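Local coordinates for protein muramidase (Sodiomyces alcalophilus, PDB 6ZM8) that cleaves bacterial peptidoglycan as a fungal muramidase (lysozyme) of glycoside hydrolase family 25, at residues A[17-21]-A[22-26]; A[45-48]-A[49-53]. One frame throughout, in Å; residues are numbered along the deposited sequence.

Contact 1. Residues A[17-21]-A[22-26]; sequences ARAYA and NGDRF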
loop_
_atom_site.group_PDB
_atom_site.type_symbol
_atom_site.label_atom_id
_atom_site.label_comp_id
_atom_site.label_asym_id
_atom_site.label_seq_id
_atom_site.Cartn_x
_atom_site.Cartn_y
_atom_site.Cartn_z
ATOM N N ALA A 17 20.587 3.569 -5.058
ATOM C CA ALA A 17 21.236 4.223 -6.200
ATOM C C ALA A 17 21.085 3.338 -7.453
ATOM O O ALA A 17 20.773 3.848 -8.556
ATOM C CB ALA A 17 22.694 4.490 -5.891
ATOM N N ARG A 18 21.305 2.041 -7.293
ATOM C CA ARG A 18 21.127 1.104 -8.397
ATOM C C ARG A 18 19.666 1.092 -8.878
ATOM O O ARG A 18 19.386 1.060 -10.078
ATOM C CB ARG A 18 21.576 -0.303 -7.977
ATOM C CG ARG A 18 21.266 -1.411 -8.972
ATOM C CD ARG A 18 21.721 -2.774 -8.435
ATOM N NE ARG A 18 21.056 -3.854 -9.181
ATOM C CZ ARG A 18 21.151 -5.153 -8.934
ATOM N NH1 ARG A 18 20.450 -6.015 -9.664
ATOM N NH2 ARG A 18 21.899 -5.564 -7.921
ATOM N N ALA A 19 18.723 1.111 -7.926
ATOM C CA ALA A 19 17.308 1.134 -8.301
ATOM C C ALA A 19 16.979 2.397 -9.094
ATOM O O ALA A 19 16.233 2.333 -10.091
ATOM C CB ALA A 19 16.455 1.011 -7.069
ATOM N N TYR A 20 17.498 3.550 -8.667
ATOM C CA TYR A 20 17.205 4.778 -9.410
ATOM C C TYR A 20 17.820 4.669 -10.826
ATOM O O TYR A 20 17.186 5.079 -11.828
ATOM C CB TYR A 20 17.758 5.996 -8.645
ATOM C CG TYR A 20 17.217 7.298 -9.196
ATOM C CD1 TYR A 20 17.838 7.945 -10.246
ATOM C CD2 TYR A 20 16.098 7.859 -8.648
ATOM C CE1 TYR A 20 17.325 9.089 -10.782
ATOM C CE2 TYR A 20 15.586 9.036 -9.155
ATOM C CZ TYR A 20 16.189 9.645 -10.231
ATOM O OH TYR A 20 15.689 10.805 -10.761
ATOM N N ALA A 21 19.034 4.121 -10.937
ATOM C CA ALA A 21 19.673 3.943 -12.238
ATOM C C ALA A 21 18.863 2.996 -13.138
ATOM O O ALA A 21 18.877 3.141 -14.360
ATOM C CB ALA A 21 21.102 3.467 -12.047
ATOM N N ASN A 22 18.183 2.029 -12.540
ATOM C CA ASN A 22 17.305 1.121 -13.275
ATOM C C ASN A 22 16.097 1.845 -13.865
ATOM O O ASN A 22 15.420 1.307 -14.738
ATOM C CB ASN A 22 16.829 0.018 -12.316
ATOM C CG ASN A 22 16.127 -1.131 -13.007
ATOM O OD1 ASN A 22 16.632 -1.683 -13.994
ATOM N ND2 ASN A 22 14.985 -1.552 -12.469
ATOM N N GLY A 23 15.788 3.022 -13.348
ATOM C CA GLY A 23 14.630 3.788 -13.791
ATOM C C GLY A 23 13.489 3.792 -12.816
ATOM O O GLY A 23 12.450 4.429 -13.097
ATOM N N ASP A 24 13.613 3.082 -11.689
ATOM C CA ASP A 24 12.558 3.114 -10.688
ATOM C C ASP A 24 12.510 4.507 -10.033
ATOM O O ASP A 24 13.534 5.127 -9.805
ATOM C CB ASP A 24 12.816 2.032 -9.644
ATOM C CG ASP A 24 12.747 0.660 -10.322
ATOM O OD1 ASP A 24 11.654 0.323 -10.801
ATOM O OD2 ASP A 24 13.795 -0.031 -10.348
ATOM N N ARG A 25 11.275 4.939 -9.706
ATOM C CA ARG A 25 11.092 6.281 -9.174
ATOM C C ARG A 25 10.305 6.328 -7.866
ATOM O O ARG A 25 10.314 7.363 -7.194
ATOM C CB ARG A 25 10.447 7.206 -10.214
ATOM C CG ARG A 25 11.339 7.430 -11.441
ATOM C CD ARG A 25 12.526 8.336 -11.121
ATOM N NE ARG A 25 13.413 8.542 -12.272
ATOM C CZ ARG A 25 14.485 7.824 -12.550
ATOM N NH1 ARG A 25 14.801 6.750 -11.839
ATOM N NH2 ARG A 25 15.248 8.192 -13.569
ATOM N N PHE A 26 9.620 5.238 -7.523
ATOM C CA PHE A 26 8.901 5.195 -6.251
ATOM C C PHE A 26 9.086 3.809 -5.637
ATOM O O PHE A 26 9.347 2.827 -6.325
ATOM C CB PHE A 26 7.410 5.546 -6.418
ATOM C CG PHE A 26 6.629 4.525 -7.209
ATOM C CD1 PHE A 26 6.024 3.442 -6.570
ATOM C CD2 PHE A 26 6.553 4.613 -8.609
ATOM C CE1 PHE A 26 5.363 2.468 -7.311
ATOM C CE2 PHE A 26 5.899 3.639 -9.337
ATOM C CZ PHE A 26 5.301 2.579 -8.702
HETATM O O HOH W 1 17.424 6.399 -14.335
#
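The guanidinium of Arg25 lies flat on the ring of Tyr20, the two planes 3° apart and their centres 3.7 Å apart. It is a stacked cation-pi pair: CZ of Arg25 sits over the ring, with NH1 above its centre. The tyrosine reaches this place because its CG stands opposite the backbone N (chi1 -167°), while the arginine chain folds back with a bend at its second torsion.

The same guanidinium also works as a donor. Its NH1 bonds to Tyr20 O at 2.9 Å, in the carbonyl plane and on a lone pair, and to Asp24 O, which it meets from above the carbonyl plane. A water accepts from NH2 of Arg25 and donates to Tyr20 O. The stack and the two NH1 bonds fix the rotation of the group.

Backbone bonds end helix 16-22 in a Schellman motif. The N-H of Gly23, at positive phi, donates to Tyr20 O at 2.9 Å, and Asp24 N reaches Ala19 O at 3.2 Å. The chain then leaves for strand 26-33.

Beside the turn, Asn22 ND2 donates to Asp24 OD2 at 2.9 Å in a nearly straight bond (172°), on the syn side of the carboxylate but tilted out of its plane. Tyr185 OH, in the loop between strands 178-182 and 190-194, also bonds to OD2, and CB of Asp24 packs 3.5 Å from Ala19 O.

Contact 2. Residues A[45-48]-A[49-53]; sequences QYTG and ATQNG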
loop_
_atom_site.group_PDB
_atom_site.type_symbol
_atom_site.label_atom_id
_atom_site.label_comp_id
_atom_site.label_asym_id
_atom_site.label_seq_id
_atom_site.Cartn_x
_atom_site.Cartn_y
_atom_site.Cartn_z
ATOM N N GLN A 45 15.448 1.048 5.077
ATOM C CA GLN A 45 14.883 1.119 3.723
ATOM C C GLN A 45 14.351 2.513 3.416
ATOM O O GLN A 45 14.610 3.050 2.336
ATOM C CB GLN A 45 13.798 0.045 3.593
ATOM C CG GLN A 45 14.370 -1.375 3.596
ATOM C CD GLN A 45 13.318 -2.452 3.714
ATOM O OE1 GLN A 45 12.264 -2.246 4.322
ATOM N NE2 GLN A 45 13.622 -3.626 3.188
ATOM N N TYR A 46 13.602 3.081 4.349
ATOM C CA TYR A 46 12.972 4.397 4.109
ATOM C C TYR A 46 14.046 5.463 4.006
ATOM O O TYR A 46 13.970 6.366 3.145
ATOM C CB TYR A 46 11.965 4.666 5.223
ATOM C CG TYR A 46 10.890 5.698 4.912
ATOM C CD1 TYR A 46 11.077 7.031 5.132
ATOM C CD2 TYR A 46 9.647 5.291 4.455
ATOM C CE1 TYR A 46 10.041 7.946 4.989
ATOM C CE2 TYR A 46 8.607 6.182 4.294
ATOM C CZ TYR A 46 8.788 7.504 4.601
ATOM O OH TYR A 46 7.743 8.418 4.525
ATOM N N THR A 47 15.076 5.391 4.848
ATOM C CA THR A 47 16.218 6.312 4.752
ATOM C C THR A 47 16.958 6.151 3.432
ATOM O O THR A 47 17.280 7.164 2.794
ATOM C CB THR A 47 17.134 6.124 5.952
ATOM O OG1 THR A 47 16.444 6.380 7.164
ATOM C CG2 THR A 47 18.356 6.975 5.893
ATOM N N GLY A 48 17.227 4.919 3.024
ATOM C CA GLY A 48 17.925 4.710 1.753
ATOM C C GLY A 48 17.135 5.270 0.577
ATOM O O GLY A 48 17.674 5.881 -0.345
ATOM N N ALA A 49 15.813 5.064 0.612
ATOM C CA ALA A 49 14.970 5.621 -0.459
ATOM C C ALA A 49 15.089 7.143 -0.481
ATOM O O ALA A 49 15.247 7.771 -1.533
ATOM C CB ALA A 49 13.535 5.175 -0.234
ATOM N N THR A 50 14.966 7.753 0.701
ATOM C CA THR A 50 15.004 9.208 0.815
ATOM C C THR A 50 16.310 9.756 0.217
ATOM O O THR A 50 16.310 10.732 -0.528
ATOM C CB THR A 50 14.860 9.642 2.265
ATOM O OG1 THR A 50 13.655 9.095 2.821
ATOM C CG2 THR A 50 14.792 11.154 2.391
ATOM N N GLN A 51 17.427 9.144 0.605
ATOM C CA GLN A 51 18.765 9.636 0.267
ATOM C C GLN A 51 19.103 9.450 -1.204
ATOM O O GLN A 51 20.113 9.984 -1.660
ATOM C CB GLN A 51 19.805 8.931 1.136
ATOM C CG GLN A 51 19.697 9.340 2.585
ATOM C CD GLN A 51 20.665 8.477 3.377
ATOM O OE1 GLN A 51 21.121 7.411 2.940
ATOM N NE2 GLN A 51 20.951 8.890 4.589
ATOM N N ASN A 52 18.335 8.666 -1.927
ATOM C CA ASN A 52 18.637 8.313 -3.324
ATOM C C ASN A 52 17.540 8.755 -4.279
ATOM O O ASN A 52 17.428 8.256 -5.395
ATOM C CB ASN A 52 18.950 6.832 -3.433
ATOM C CG ASN A 52 20.270 6.504 -2.800
ATOM O OD1 ASN A 52 21.313 6.764 -3.392
ATOM N ND2 ASN A 52 20.265 6.035 -1.562
ATOM N N GLY A 53 16.796 9.784 -3.889
ATOM C CA GLY A 53 15.918 10.481 -4.823
ATOM C C GLY A 53 14.576 9.816 -5.050
ATOM O O GLY A 53 13.875 10.226 -5.980
#
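Thr50 grips the carbonyl of Tyr46 twice, through OG1 at 2.8 Å and through its own backbone N at 3.0 Å, the two donors reaching Tyr46 O from opposite faces of the carbonyl plane. The hydroxyl can fold back along the helix because OG1 lies beside the backbone N, chi1 -56°. It also bonds to NE of Arg56 on strand 55-61.

One residue past helix 42-51, Asn52 turns its amide back: ND2 donates to Gly48 O at 2.9 Å, nearly straight (166°), with Gly48 O in the plane of the amide. Replacing Asn52 with alanine removes the amide, which would probably leave Gly48 O without its side-chain donor and open a gap beside Phe16 and Ala17. Backbone bonds from Ala49 N to Gln45 O and from Gln51 N to Thr47 O continue the regular helix.

Packing is lighter. Thr47 and Gln51 run side by side, CG2 of Thr47 lying 3.5 Å from NE2 of Gln51. The methyl of Ala49 packs on Val27 of strand 26-33 and Phe16 of helix 16-22, on the buried side of the helix.

Near a helix C-terminus backbone donors run out, and here side-chain donors step in, with the Asn52 amide serving Gly48 O.

How the contacts relate
Contact 1 comes first along the chain, at the end of helix 16-22 where it turns into strand 26-33; contact 2 follows on the last turns of helix 42-51, ahead of strand 55-61. Those two strands pair in parallel, and helix 42-51 lies on the crossover between them, a beta-alpha-beta unit in keeping with the TIM-barrel clan of family 25. The contact centres are about 11 Å apart and they touch: CD2 of Tyr20 lies 3.5 Å from Asn52 O, and CB of Ala17 packs against OD1 of Asn52. Helix 16-22 in turn lies on the crossover from strand 2-7 to strand 26-33, so two successive crossover helices pack against each other outside the sheet.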